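Local coordinates for abietadiene synthase, chloroplastic (Abies grandis, PDB 3S9V), which belongs to the plant terpene synthases, a family of large, helix-rich enzymes, and resides in the chloroplast, at residues R133-A136 with G137-E140; I212-W215 with Q216-M219; G362-D365 with M366-N370; Q571-I574 with C575-F579; A751-M754 with Q755-M759. All coordinates share one frame; numbering follows the deposited sequence.

How the contacts relate
From the N terminus the five contacts follow one another in series; each joins neighbouring pieces of chain, so none closes a long loop and none nests in or crosses another. Contact 1 finishes helix 122-136 and contact 2 starts helix 215-219, their centres about 35 Å apart. Contact 3 opens helix 363-373, with its centre about 33 Å from the centre of either. Contact 4 covers the first turns of helix 570-594, in the metal-binding domain of the family, and its centre is about 80 Å from that of contact 1. Contact 5 ends helix 741-757 and lies between contacts 3 and 4, with nearest atoms about 11 Å from contact 3 and about 18 Å from contact 4.

Contact 1 of 5, residues R133-A136 with G137-E140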
loop_
_atom_site.group_PDB
_atom_site.type_symbol
_atom_site.label_atom_id
_atom_site.label_comp_id
_atom_site.label_asym_id
_atom_site.label_seq_id
_atom_site.Cartn_x
_atom_site.Cartn_y
_atom_site.Cartn_z
ATOM N N ARG A 133 15.247 -36.320 -17.423
ATOM C CA ARG A 133 14.877 -37.660 -16.981
ATOM C C ARG A 133 14.962 -37.804 -15.460
ATOM O O ARG A 133 14.080 -38.393 -14.835
ATOM C CB ARG A 133 15.764 -38.717 -17.661
ATOM C CG ARG A 133 15.623 -40.117 -17.070
ATOM C CD ARG A 133 16.131 -41.190 -18.027
ATOM N NE ARG A 133 17.465 -40.891 -18.524
ATOM C CZ ARG A 133 17.744 -40.597 -19.788
ATOM N NH1 ARG A 133 16.775 -40.564 -20.700
ATOM N NH2 ARG A 133 18.994 -40.328 -20.139
ATOM N N THR A 134 16.011 -37.258 -14.857
ATOM C CA THR A 134 16.147 -37.362 -13.413
ATOM C C THR A 134 15.082 -36.529 -12.712
ATOM O O THR A 134 14.473 -36.967 -11.738
ATOM C CB THR A 134 17.525 -36.890 -12.936
ATOM O OG1 THR A 134 18.547 -37.601 -13.646
ATOM C CG2 THR A 134 17.678 -37.151 -11.444
ATOM N N GLN A 135 14.855 -35.325 -13.217
ATOM C CA GLN A 135 13.864 -34.434 -12.632
ATOM C C GLN A 135 12.432 -34.911 -12.894
ATOM O O GLN A 135 11.548 -34.719 -12.059
ATOM C CB GLN A 135 14.045 -33.019 -13.185
ATOM C CG GLN A 135 13.096 -32.013 -12.569
ATOM C CD GLN A 135 13.288 -31.901 -11.074
ATOM O OE1 GLN A 135 14.340 -31.456 -10.606
ATOM N NE2 GLN A 135 12.277 -32.314 -10.312
ATOM N N ALA A 136 12.198 -35.531 -14.049
ATOM C CA ALA A 136 10.856 -36.001 -14.377
ATOM C C ALA A 136 10.365 -37.050 -13.381
ATOM O O ALA A 136 9.173 -37.126 -13.093
ATOM C CB ALA A 136 10.823 -36.566 -15.803
ATOM N N GLY A 137 11.291 -37.844 -12.849
ATOM C CA GLY A 137 10.928 -38.877 -11.895
ATOM C C GLY A 137 10.759 -38.423 -10.454
ATOM O O GLY A 137 10.459 -39.240 -9.584
ATOM N N LYS A 138 10.947 -37.133 -10.189
ATOM C CA LYS A 138 10.812 -36.598 -8.831
ATOM C C LYS A 138 9.709 -35.545 -8.722
ATOM O O LYS A 138 9.584 -34.864 -7.702
ATOM C CB LYS A 138 12.133 -35.972 -8.373
ATOM C CG LYS A 138 13.310 -36.932 -8.336
ATOM C CD LYS A 138 14.545 -36.288 -7.708
ATOM C CE LYS A 138 15.029 -35.084 -8.505
ATOM N NZ LYS A 138 16.326 -34.556 -7.986
ATOM N N MET A 139 8.907 -35.423 -9.775
ATOM C CA MET A 139 7.832 -34.437 -9.812
ATOM C C MET A 139 6.749 -34.627 -8.755
ATOM O O MET A 139 5.950 -33.723 -8.508
ATOM C CB MET A 139 7.200 -34.410 -11.207
ATOM C CG MET A 139 8.136 -33.882 -12.287
ATOM S SD MET A 139 8.948 -32.322 -11.811
ATOM C CE MET A 139 7.591 -31.197 -11.896
ATOM N N GLU A 140 6.729 -35.791 -8.118
ATOM C CA GLU A 140 5.723 -36.062 -7.102
ATOM C C GLU A 140 6.045 -35.417 -5.758
ATOM O O GLU A 140 5.201 -35.406 -4.864
ATOM C CB GLU A 140 5.539 -37.572 -6.927
ATOM C CG GLU A 140 5.085 -38.282 -8.201
ATOM C CD GLU A 140 4.787 -39.757 -7.989
ATOM O OE1 GLU A 140 5.688 -40.491 -7.528
ATOM O OE2 GLU A 140 3.651 -40.184 -8.288
#
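Between R133-A136 and G137-E140 the helix runs out: G137 N makes only a weak, long bond to R133 O, while K138 N reaches back three residues to Q135 O at 3.1 Å, with the donor 64° above the carbonyl plane. That acceptor is therefore approached from over its flat group. The side chains fold around the carbonyls of this last turn. Q135 carries its CG anti to the backbone N (chi1 -177°) and bends at CB-CG, which brings NE2 round to a weak N-H...S bond with M139 SD at 3.7 Å; the two side chains cross at about a right angle. M139, itself bent twice, lays CG against two carbonyl oxygens, 3.5 Å from A136 O and 3.5 Å from Q135 O. On the exposed flank the K138 chain passes over T134 O, K138 CG lying 3.6 Å from T134 O and K138 CE 3.8 Å from T134 O. T134 OG1 turns back to E130 O. The buried flank belongs to the neighbours: Q135 and M139 rest on I105 of helix 101-117, and A136 meets L176 of helix 174-187. With an i to i+3 bond following the last, stretched i to i+4 bond, this is the C-terminal end of an alpha-helix, where helix 122-136 passes into the loop leading to helix 151-164.

Contact 2 of 5, residues I212-W215 with Q216-M219; sequences IVDW and QKIM
With CG of D214 set anti to its own nitrogen (chi1 -180°), the carboxylate swings under the first turn of the helix, and OD1 takes a weak bond from K217 N at 3.5 Å. W215 has its CG anti to the carbonyl carbon instead (chi1 -66°), which stands the indole beside I218: CE3 lies 4.3 Å from I218 CB, an oblique meeting. The ring also receives V213 CG1 over one face, displaced toward the rim. V213 and I218 cross at about a right angle, although the modelled separation of their methyl and methylene groups is too short to trust in detail. Outside the turn the extended K217 chain slides past the D214 carboxylate, CG being 3.8 Å from OD2; NZ stops 4.8 Å from that oxygen, so the opposite charges are near without pairing. Water 1 ties the outer side together, donating to D214 OD2 at 2.6 Å and to Q216 OE1 at 2.7 Å. The backbone completes the turn, I218 N bonding to D214 O at 3.1 Å and M219 N to W215 O at 3.0 Å. Helix 192-197 backs the inner side, where Y196 OH bonds D214 N and L195 touches I218, while helix 232-242 covers W215 through V238 and T242. The whole is a helix N-terminus with an aspartate N-cap, and V213 just before the cap facing I218 four residues after it has the positions of a hydrophobic staple.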
loop_
_atom_site.group_PDB
_atom_site.type_symbol
_atom_site.label_atom_id
_atom_site.label_comp_id
_atom_site.label_asym_id
_atom_site.label_seq_id
_atom_site.Cartn_x
_atom_site.Cartn_y
_atom_site.Cartn_z
ATOM N N ILE A 212 -4.964 -26.304 -32.402
ATOM C CA ILE A 212 -6.406 -26.083 -32.355
ATOM C C ILE A 212 -6.890 -24.665 -32.612
ATOM O O ILE A 212 -8.079 -24.388 -32.463
ATOM C CB ILE A 212 -6.985 -26.507 -30.989
ATOM C CG1 ILE A 212 -6.669 -25.434 -29.938
ATOM C CG2 ILE A 212 -6.397 -27.854 -30.575
ATOM C CD1 ILE A 212 -7.312 -25.671 -28.593
ATOM N N VAL A 213 -6.000 -23.771 -33.017
ATOM C CA VAL A 213 -6.413 -22.392 -33.215
ATOM C C VAL A 213 -6.622 -21.953 -34.677
ATOM O O VAL A 213 -5.974 -22.465 -35.591
ATOM C CB VAL A 213 -5.400 -21.459 -32.494
ATOM C CG1 VAL A 213 -4.176 -21.208 -33.367
ATOM C CG2 VAL A 213 -6.072 -20.182 -32.099
ATOM N N ASP A 214 -7.560 -21.028 -34.888
ATOM C CA ASP A 214 -7.848 -20.479 -36.224
ATOM C C ASP A 214 -6.985 -19.227 -36.337
ATOM O O ASP A 214 -7.378 -18.160 -35.871
ATOM C CB ASP A 214 -9.324 -20.079 -36.349
ATOM C CG ASP A 214 -9.668 -19.512 -37.725
ATOM O OD1 ASP A 214 -8.793 -18.869 -38.346
ATOM O OD2 ASP A 214 -10.819 -19.691 -38.182
ATOM N N TRP A 215 -5.821 -19.360 -36.965
ATOM C CA TRP A 215 -4.884 -18.248 -37.067
ATOM C C TRP A 215 -5.456 -16.915 -37.517
ATOM O O TRP A 215 -5.104 -15.869 -36.962
ATOM C CB TRP A 215 -3.690 -18.647 -37.938
ATOM C CG TRP A 215 -2.874 -19.727 -37.293
ATOM C CD1 TRP A 215 -2.658 -20.991 -37.764
ATOM C CD2 TRP A 215 -2.245 -19.667 -36.009
ATOM N NE1 TRP A 215 -1.944 -21.723 -36.847
ATOM C CE2 TRP A 215 -1.677 -20.933 -35.761
ATOM C CE3 TRP A 215 -2.112 -18.664 -35.041
ATOM C CZ2 TRP A 215 -0.987 -21.224 -34.583
ATOM C CZ3 TRP A 215 -1.431 -18.954 -33.871
ATOM C CH2 TRP A 215 -0.878 -20.224 -33.651
ATOM N N GLN A 216 -6.336 -16.940 -38.512
ATOM C CA GLN A 216 -6.933 -15.706 -39.003
ATOM C C GLN A 216 -7.680 -14.947 -37.907
ATOM O O GLN A 216 -7.532 -13.736 -37.771
ATOM C CB GLN A 216 -7.886 -15.998 -40.163
ATOM C CG GLN A 216 -8.711 -14.800 -40.571
ATOM C CD GLN A 216 -9.555 -15.087 -41.783
ATOM O OE1 GLN A 216 -10.332 -16.050 -41.800
ATOM N NE2 GLN A 216 -9.409 -14.262 -42.811
ATOM N N LYS A 217 -8.490 -15.652 -37.133
ATOM C CA LYS A 217 -9.236 -15.009 -36.058
ATOM C C LYS A 217 -8.279 -14.497 -34.992
ATOM O O LYS A 217 -8.505 -13.439 -34.404
ATOM C CB LYS A 217 -10.240 -15.991 -35.443
ATOM C CG LYS A 217 -11.382 -16.340 -36.376
ATOM C CD LYS A 217 -12.445 -17.168 -35.675
ATOM C CE LYS A 217 -13.660 -17.361 -36.568
ATOM N NZ LYS A 217 -14.728 -18.120 -35.866
ATOM N N ILE A 218 -7.204 -15.247 -34.756
ATOM C CA ILE A 218 -6.198 -14.862 -33.770
ATOM C C ILE A 218 -5.486 -13.552 -34.132
ATOM O O ILE A 218 -5.200 -12.739 -33.255
ATOM C CB ILE A 218 -5.127 -15.972 -33.602
ATOM C CG1 ILE A 218 -5.740 -17.188 -32.906
ATOM C CG2 ILE A 218 -3.943 -15.451 -32.816
ATOM C CD1 ILE A 218 -6.293 -16.906 -31.521
ATOM N N MET A 219 -5.206 -13.346 -35.417
ATOM C CA MET A 219 -4.503 -12.138 -35.863
ATOM C C MET A 219 -5.205 -10.829 -35.493
ATOM O O MET A 219 -4.559 -9.784 -35.373
ATOM C CB MET A 219 -4.281 -12.169 -37.382
ATOM C CG MET A 219 -3.427 -13.334 -37.905
ATOM S SD MET A 219 -1.798 -13.509 -37.132
ATOM C CE MET A 219 -1.279 -11.775 -37.015
HETATM O O HOH W 1 -11.232 -18.009 -40.094
#

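Contact 3 of 5, residues G362-D365 with M366-N370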
loop_
_atom_site.group_PDB
_atom_site.type_symbol
_atom_site.label_atom_id
_atom_site.label_comp_id
_atom_site.label_asym_id
_atom_site.label_seq_id
_atom_site.Cartn_x
_atom_site.Cartn_y
_atom_site.Cartn_z
ATOM N N GLY A 362 -6.098 -13.882 -7.096
ATOM C CA GLY A 362 -5.324 -14.440 -5.999
ATOM C C GLY A 362 -5.053 -13.461 -4.871
ATOM O O GLY A 362 -5.233 -12.251 -5.021
ATOM N N VAL A 363 -4.596 -13.991 -3.740
ATOM C CA VAL A 363 -4.312 -13.187 -2.562
ATOM C C VAL A 363 -3.578 -11.887 -2.855
ATOM O O VAL A 363 -3.975 -10.822 -2.381
ATOM C CB VAL A 363 -3.485 -13.978 -1.536
ATOM C CG1 VAL A 363 -3.167 -13.090 -0.342
ATOM C CG2 VAL A 363 -4.250 -15.216 -1.096
ATOM N N THR A 364 -2.507 -11.971 -3.632
ATOM C CA THR A 364 -1.735 -10.784 -3.948
ATOM C C THR A 364 -2.573 -9.692 -4.613
ATOM O O THR A 364 -2.600 -8.556 -4.136
ATOM C CB THR A 364 -0.531 -11.142 -4.834
ATOM O OG1 THR A 364 0.338 -12.022 -4.108
ATOM C CG2 THR A 364 0.244 -9.899 -5.210
ATOM N N ASP A 365 -3.282 -10.019 -5.690
ATOM C CA ASP A 365 -4.089 -8.997 -6.350
ATOM C C ASP A 365 -5.302 -8.521 -5.542
ATOM O O ASP A 365 -5.608 -7.326 -5.544
ATOM C CB ASP A 365 -4.522 -9.455 -7.751
ATOM C CG ASP A 365 -5.092 -10.858 -7.764
ATOM O OD1 ASP A 365 -4.336 -11.808 -7.452
ATOM O OD2 ASP A 365 -6.291 -11.004 -8.092
ATOM N N MET A 366 -5.998 -9.424 -4.851
ATOM C CA MET A 366 -7.147 -8.982 -4.061
ATOM C C MET A 366 -6.628 -8.049 -2.980
ATOM O O MET A 366 -7.322 -7.117 -2.575
ATOM C CB MET A 366 -7.912 -10.157 -3.420
ATOM C CG MET A 366 -8.777 -10.987 -4.384
ATOM S SD MET A 366 -10.046 -10.064 -5.317
ATOM C CE MET A 366 -9.107 -9.571 -6.741
ATOM N N LEU A 367 -5.399 -8.289 -2.523
ATOM C CA LEU A 367 -4.817 -7.438 -1.496
ATOM C C LEU A 367 -4.595 -6.011 -2.002
ATOM O O LEU A 367 -4.960 -5.048 -1.326
ATOM C CB LEU A 367 -3.489 -8.004 -0.988
ATOM C CG LEU A 367 -2.745 -7.037 -0.054
ATOM C CD1 LEU A 367 -3.650 -6.653 1.107
ATOM C CD2 LEU A 367 -1.461 -7.673 0.459
ATOM N N ASN A 368 -3.995 -5.863 -3.179
ATOM C CA ASN A 368 -3.772 -4.519 -3.704
ATOM C C ASN A 368 -5.095 -3.828 -4.018
ATOM O O ASN A 368 -5.209 -2.602 -3.917
ATOM C CB ASN A 368 -2.866 -4.565 -4.938
ATOM C CG ASN A 368 -1.437 -4.947 -4.585
ATOM O OD1 ASN A 368 -0.877 -4.441 -3.611
ATOM N ND2 ASN A 368 -0.841 -5.838 -5.373
ATOM N N VAL A 369 -6.100 -4.620 -4.381
ATOM C CA VAL A 369 -7.419 -4.083 -4.667
ATOM C C VAL A 369 -8.024 -3.604 -3.348
ATOM O O VAL A 369 -8.687 -2.571 -3.301
ATOM C CB VAL A 369 -8.352 -5.157 -5.304
ATOM C CG1 VAL A 369 -9.789 -4.653 -5.343
ATOM C CG2 VAL A 369 -7.887 -5.487 -6.715
ATOM N N ASN A 370 -7.788 -4.349 -2.271
ATOM C CA ASN A 370 -8.324 -3.977 -0.957
ATOM C C ASN A 370 -7.725 -2.664 -0.451
ATOM O O ASN A 370 -8.439 -1.801 0.061
ATOM C CB ASN A 370 -8.083 -5.096 0.069
ATOM C CG ASN A 370 -8.545 -4.716 1.471
ATOM O OD1 ASN A 370 -7.820 -4.072 2.225
ATOM N ND2 ASN A 370 -9.767 -5.102 1.816
HETATM O O HOH W 2 -0.071 -7.173 -2.444
#
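M366 CE rests 3.4 Å from D365 OD2, the two side chains lying alongside and pointing the same way. The G362-D365 end is the close-knit one because of its bonds. The D365 carboxylate folds back (chi1 48°) over the start of the helix, where OD2 accepts G362 N at 3.1 Å through its syn lone pair and OD1 takes the same N-H weakly. G362 is the N-cap, and its carbonyl receives M366 N at 2.9 Å in a nearly straight bond. One turn on, V369 packs CG2 against D365 O at 3.2 Å.

The T364 flank is looser. T364 CG2 and N368 ND2 come no nearer than 4.2 Å, and water 2 spans T364 O and N368 OD1 by two weak bonds. The amide of N368 is instead fixed from elsewhere: ND2 bonds D321 OD1 on helix 320-332, and OD1 accepts R371 NH1. D321 belongs to the DIDD sequence characteristic of class II terpene synthases.

D365 thus supplies one half of a capping box, the other half being absent because the N-cap is glycine: a single backbone N-H, that of G362, is shared by both oxygens, well by OD2 and weakly by OD1, and holds the carboxylate over the start of the helix.

Contact 4 of 5, residues Q571-I574 with C575-F579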
loop_
_atom_site.group_PDB
_atom_site.type_symbol
_atom_site.label_atom_id
_atom_site.label_comp_id
_atom_site.label_asym_id
_atom_site.label_seq_id
_atom_site.Cartn_x
_atom_site.Cartn_y
_atom_site.Cartn_z
ATOM N N GLN A 571 -5.134 23.104 42.883
ATOM C CA GLN A 571 -4.849 22.435 41.621
ATOM C C GLN A 571 -4.972 23.311 40.369
ATOM O O GLN A 571 -4.109 23.261 39.486
ATOM C CB GLN A 571 -5.764 21.216 41.476
ATOM C CG GLN A 571 -5.525 20.147 42.524
ATOM C CD GLN A 571 -4.192 19.459 42.339
ATOM O OE1 GLN A 571 -4.003 18.693 41.392
ATOM N NE2 GLN A 571 -3.253 19.735 43.236
ATOM N N MET A 572 -6.035 24.105 40.285
ATOM C CA MET A 572 -6.244 24.957 39.119
ATOM C C MET A 572 -5.100 25.961 38.935
ATOM O O MET A 572 -4.616 26.170 37.822
ATOM C CB MET A 572 -7.590 25.695 39.238
ATOM C CG MET A 572 -8.009 26.453 37.983
ATOM S SD MET A 572 -9.676 27.180 38.023
ATOM C CE MET A 572 -9.324 28.765 37.378
ATOM N N LYS A 573 -4.666 26.565 40.036
ATOM C CA LYS A 573 -3.597 27.559 40.017
ATOM C C LYS A 573 -2.349 27.007 39.358
ATOM O O LYS A 573 -1.769 27.633 38.473
ATOM C CB LYS A 573 -3.272 27.991 41.448
ATOM C CG LYS A 573 -2.149 29.001 41.580
ATOM C CD LYS A 573 -1.934 29.346 43.048
ATOM C CE LYS A 573 -0.716 30.230 43.259
ATOM N NZ LYS A 573 -0.474 30.480 44.709
ATOM N N ILE A 574 -1.940 25.830 39.812
ATOM C CA ILE A 574 -0.769 25.154 39.282
ATOM C C ILE A 574 -0.977 24.905 37.790
ATOM O O ILE A 574 -0.127 25.250 36.962
ATOM C CB ILE A 574 -0.558 23.798 40.004
ATOM C CG1 ILE A 574 -0.144 24.040 41.457
ATOM C CG2 ILE A 574 0.479 22.964 39.274
ATOM C CD1 ILE A 574 -0.061 22.764 42.276
ATOM N N CYS A 575 -2.118 24.307 37.456
ATOM C CA CYS A 575 -2.437 24.006 36.074
ATOM C C CYS A 575 -2.271 25.236 35.191
ATOM O O CYS A 575 -1.597 25.177 34.167
ATOM C CB CYS A 575 -3.868 23.473 35.957
ATOM S SG CYS A 575 -4.419 23.275 34.253
ATOM N N PHE A 576 -2.874 26.351 35.590
ATOM C CA PHE A 576 -2.783 27.570 34.802
ATOM C C PHE A 576 -1.359 28.122 34.677
ATOM O O PHE A 576 -0.911 28.429 33.571
ATOM C CB PHE A 576 -3.684 28.671 35.370
ATOM C CG PHE A 576 -3.700 29.908 34.523
ATOM C CD1 PHE A 576 -4.330 29.904 33.285
ATOM C CD2 PHE A 576 -3.012 31.051 34.920
ATOM C CE1 PHE A 576 -4.270 31.016 32.447
ATOM C CE2 PHE A 576 -2.947 32.170 34.089
ATOM C CZ PHE A 576 -3.576 32.151 32.847
ATOM N N VAL A 577 -0.656 28.264 35.801
ATOM C CA VAL A 577 0.708 28.784 35.768
ATOM C C VAL A 577 1.499 27.999 34.729
ATOM O O VAL A 577 2.200 28.586 33.903
ATOM C CB VAL A 577 1.400 28.677 37.157
ATOM C CG1 VAL A 577 2.862 29.082 37.050
ATOM C CG2 VAL A 577 0.695 29.587 38.160
ATOM N N GLY A 578 1.367 26.675 34.771
ATOM C CA GLY A 578 2.049 25.829 33.807
ATOM C C GLY A 578 1.578 26.153 32.396
ATOM O O GLY A 578 2.386 26.296 31.481
ATOM N N PHE A 579 0.266 26.280 32.224
ATOM C CA PHE A 579 -0.326 26.601 30.927
ATOM C C PHE A 579 0.277 27.900 30.395
ATOM O O PHE A 579 0.742 27.961 29.260
ATOM C CB PHE A 579 -1.849 26.749 31.076
ATOM C CG PHE A 579 -2.569 27.088 29.793
ATOM C CD1 PHE A 579 -2.851 26.106 28.854
ATOM C CD2 PHE A 579 -2.989 28.393 29.538
ATOM C CE1 PHE A 579 -3.544 26.414 27.682
ATOM C CE2 PHE A 579 -3.681 28.712 28.367
ATOM C CZ PHE A 579 -3.958 27.720 27.439
#
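V577 touches K573 through a side-chain branch: CG2, set anti to the carbonyl carbon of V577, sits 3.2 Å from K573 O, and on the outer surface it approaches the K573 chain only loosely, at 4.5 Å from CG. C575 CB lies 3.4 Å from M572 O, and F576 CB 3.6 Å from the same oxygen. These oxygens are already engaged by the backbone. C575 N bonds Q571 O, F576 N bonds M572 O at 2.8 Å, V577 N bonds K573 O at 3.0 Å and G578 N bonds I574 O, all close to straight, so the turn is regular alpha-helix. The side chains radiate from it rather than grip one another.

What positions them lies in the next shell. C575, with SG anti to the backbone N (chi1 173°), points into the domain against I536, L537 and L540 of helix 521-541, the helix whose end bears the DDLYD motif of the metal-binding domain. M572 leans on L552 and F553 of helix 547-559, and F576 meets the F553 ring edge-to-face. Beyond, F579 does likewise with F533 and W606. At the start of the turn Q571 OE1 accepts N498 N, which ties the helix to a preceding loop.

The carbonyls of Q571 to I574 are thus taken up by N-H groups one turn on, leaving M572, C575, F576 and F579 to make apolar and aromatic contacts inward while K573 and V577 occupy a more exposed flank.

Contact 5 of 5, residues A751-M754 with Q755-M759; sequences ARIM and QLFYM
The F757 ring carries I753 CG2 over one face: the methyl stands 4.3 Å from the ring centroid, 13° off the normal, a CH-pi contact displaced slightly toward the rim. The Y758 ring is met differently, at its edge, where M754 SD lies in the ring plane 5.0 Å from the centroid, a Met-aromatic contact. The methyl of that methionine comes obliquely, its CE tight at 3.3 Å from Y758 CE2. M754 gets there by a chain bent at each step, with CG anti to the carbonyl carbon (chi1 -69°), so that it runs alongside Y758 in the same direction.

Both pairs are four residues apart, the spacing that puts side chains on one flank of a helix, here the last turn of helix 741-757. The backbone keeps to it: F757 N bonds I753 O at 2.9 Å and Y758 N bonds M754 O at 3.0 Å, Y758 being the first residue to leave helical torsions.

On another side Q755 curls back, and water 3 connects its amide to the backbone, accepting from Q755 NE2 at 2.8 Å and donating to A751 O at 2.9 Å. The surrounding helices divide the flanks: 669-693 receives A751 and Y758, 504-514 receives I753 and F757 through S510, and Q755 touches M723 of 712-736. R752 is held by a salt bridge from NH1 to E749 and by a cation-pi contact with W425.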
loop_
_atom_site.group_PDB
_atom_site.type_symbol
_atom_site.label_atom_id
_atom_site.label_comp_id
_atom_site.label_asym_id
_atom_site.label_seq_id
_atom_site.Cartn_x
_atom_site.Cartn_y
_atom_site.Cartn_z
ATOM N N ALA A 751 -6.696 12.753 12.556
ATOM C CA ALA A 751 -7.950 11.988 12.547
ATOM C C ALA A 751 -7.625 10.487 12.605
ATOM O O ALA A 751 -8.272 9.730 13.325
ATOM C CB ALA A 751 -8.778 12.304 11.279
ATOM N N ARG A 752 -6.607 10.066 11.858
ATOM C CA ARG A 752 -6.212 8.660 11.836
ATOM C C ARG A 752 -5.776 8.160 13.205
ATOM O O ARG A 752 -6.157 7.066 13.621
ATOM C CB ARG A 752 -5.077 8.440 10.841
ATOM C CG ARG A 752 -5.424 8.849 9.427
ATOM C CD ARG A 752 -4.213 8.763 8.521
ATOM N NE ARG A 752 -4.124 7.480 7.848
ATOM C CZ ARG A 752 -3.188 7.178 6.955
ATOM N NH1 ARG A 752 -2.257 8.069 6.645
ATOM N NH2 ARG A 752 -3.205 6.000 6.350
ATOM N N ILE A 753 -4.969 8.956 13.896
ATOM C CA ILE A 753 -4.502 8.580 15.219
ATOM C C ILE A 753 -5.693 8.216 16.101
ATOM O O ILE A 753 -5.619 7.266 16.872
ATOM C CB ILE A 753 -3.676 9.723 15.873
ATOM C CG1 ILE A 753 -2.224 9.628 15.418
ATOM C CG2 ILE A 753 -3.724 9.626 17.390
ATOM C CD1 ILE A 753 -1.546 8.317 15.825
ATOM N N MET A 754 -6.792 8.958 15.974
ATOM C CA MET A 754 -7.984 8.673 16.769
ATOM C C MET A 754 -8.656 7.374 16.307
ATOM O O MET A 754 -9.137 6.586 17.119
ATOM C CB MET A 754 -8.970 9.841 16.688
ATOM C CG MET A 754 -8.495 11.121 17.384
ATOM S SD MET A 754 -8.324 10.981 19.189
ATOM C CE MET A 754 -10.057 11.025 19.683
ATOM N N GLN A 755 -8.695 7.154 15.000
ATOM C CA GLN A 755 -9.283 5.935 14.482
ATOM C C GLN A 755 -8.495 4.741 15.040
ATOM O O GLN A 755 -9.064 3.693 15.323
ATOM C CB GLN A 755 -9.227 5.925 12.954
ATOM C CG GLN A 755 -10.201 6.875 12.278
ATOM C CD GLN A 755 -11.629 6.606 12.684
ATOM O OE1 GLN A 755 -12.058 5.460 12.735
ATOM N NE2 GLN A 755 -12.376 7.663 12.967
ATOM N N LEU A 756 -7.183 4.912 15.210
ATOM C CA LEU A 756 -6.337 3.842 15.732
ATOM C C LEU A 756 -6.506 3.633 17.242
ATOM O O LEU A 756 -6.695 2.508 17.705
ATOM C CB LEU A 756 -4.862 4.122 15.418
ATOM C CG LEU A 756 -3.866 3.069 15.932
ATOM C CD1 LEU A 756 -4.102 1.735 15.229
ATOM C CD2 LEU A 756 -2.446 3.539 15.689
ATOM N N PHE A 757 -6.452 4.712 18.013
ATOM C CA PHE A 757 -6.587 4.578 19.453
ATOM C C PHE A 757 -7.947 4.065 19.887
ATOM O O PHE A 757 -8.043 3.346 20.873
ATOM C CB PHE A 757 -6.310 5.912 20.156
ATOM C CG PHE A 757 -4.852 6.262 20.260
ATOM C CD1 PHE A 757 -4.449 7.398 20.953
ATOM C CD2 PHE A 757 -3.880 5.459 19.673
ATOM C CE1 PHE A 757 -3.101 7.732 21.061
ATOM C CE2 PHE A 757 -2.535 5.782 19.776
ATOM C CZ PHE A 757 -2.145 6.923 20.473
ATOM N N TYR A 758 -8.994 4.430 19.158
ATOM C CA TYR A 758 -10.345 4.016 19.519
ATOM C C TYR A 758 -10.970 3.064 18.513
ATOM O O TYR A 758 -12.190 3.016 18.373
ATOM C CB TYR A 758 -11.235 5.253 19.678
ATOM C CG TYR A 758 -10.748 6.210 20.739
ATOM C CD1 TYR A 758 -10.984 5.969 22.095
ATOM C CD2 TYR A 758 -10.011 7.341 20.392
ATOM C CE1 TYR A 758 -10.491 6.839 23.082
ATOM C CE2 TYR A 758 -9.516 8.206 21.359
ATOM C CZ TYR A 758 -9.757 7.954 22.700
ATOM O OH TYR A 758 -9.252 8.824 23.641
ATOM N N MET A 759 -10.135 2.301 17.823
ATOM C CA MET A 759 -10.629 1.361 16.827
ATOM C C MET A 759 -11.479 0.246 17.427
ATOM O O MET A 759 -11.365 -0.086 18.610
ATOM C CB MET A 759 -9.460 0.753 16.037
ATOM C CG MET A 759 -8.512 -0.124 16.841
ATOM S SD MET A 759 -7.132 -0.711 15.820
ATOM C CE MET A 759 -7.972 -1.926 14.793
HETATM O O HOH W 3 -11.137 10.124 13.627
#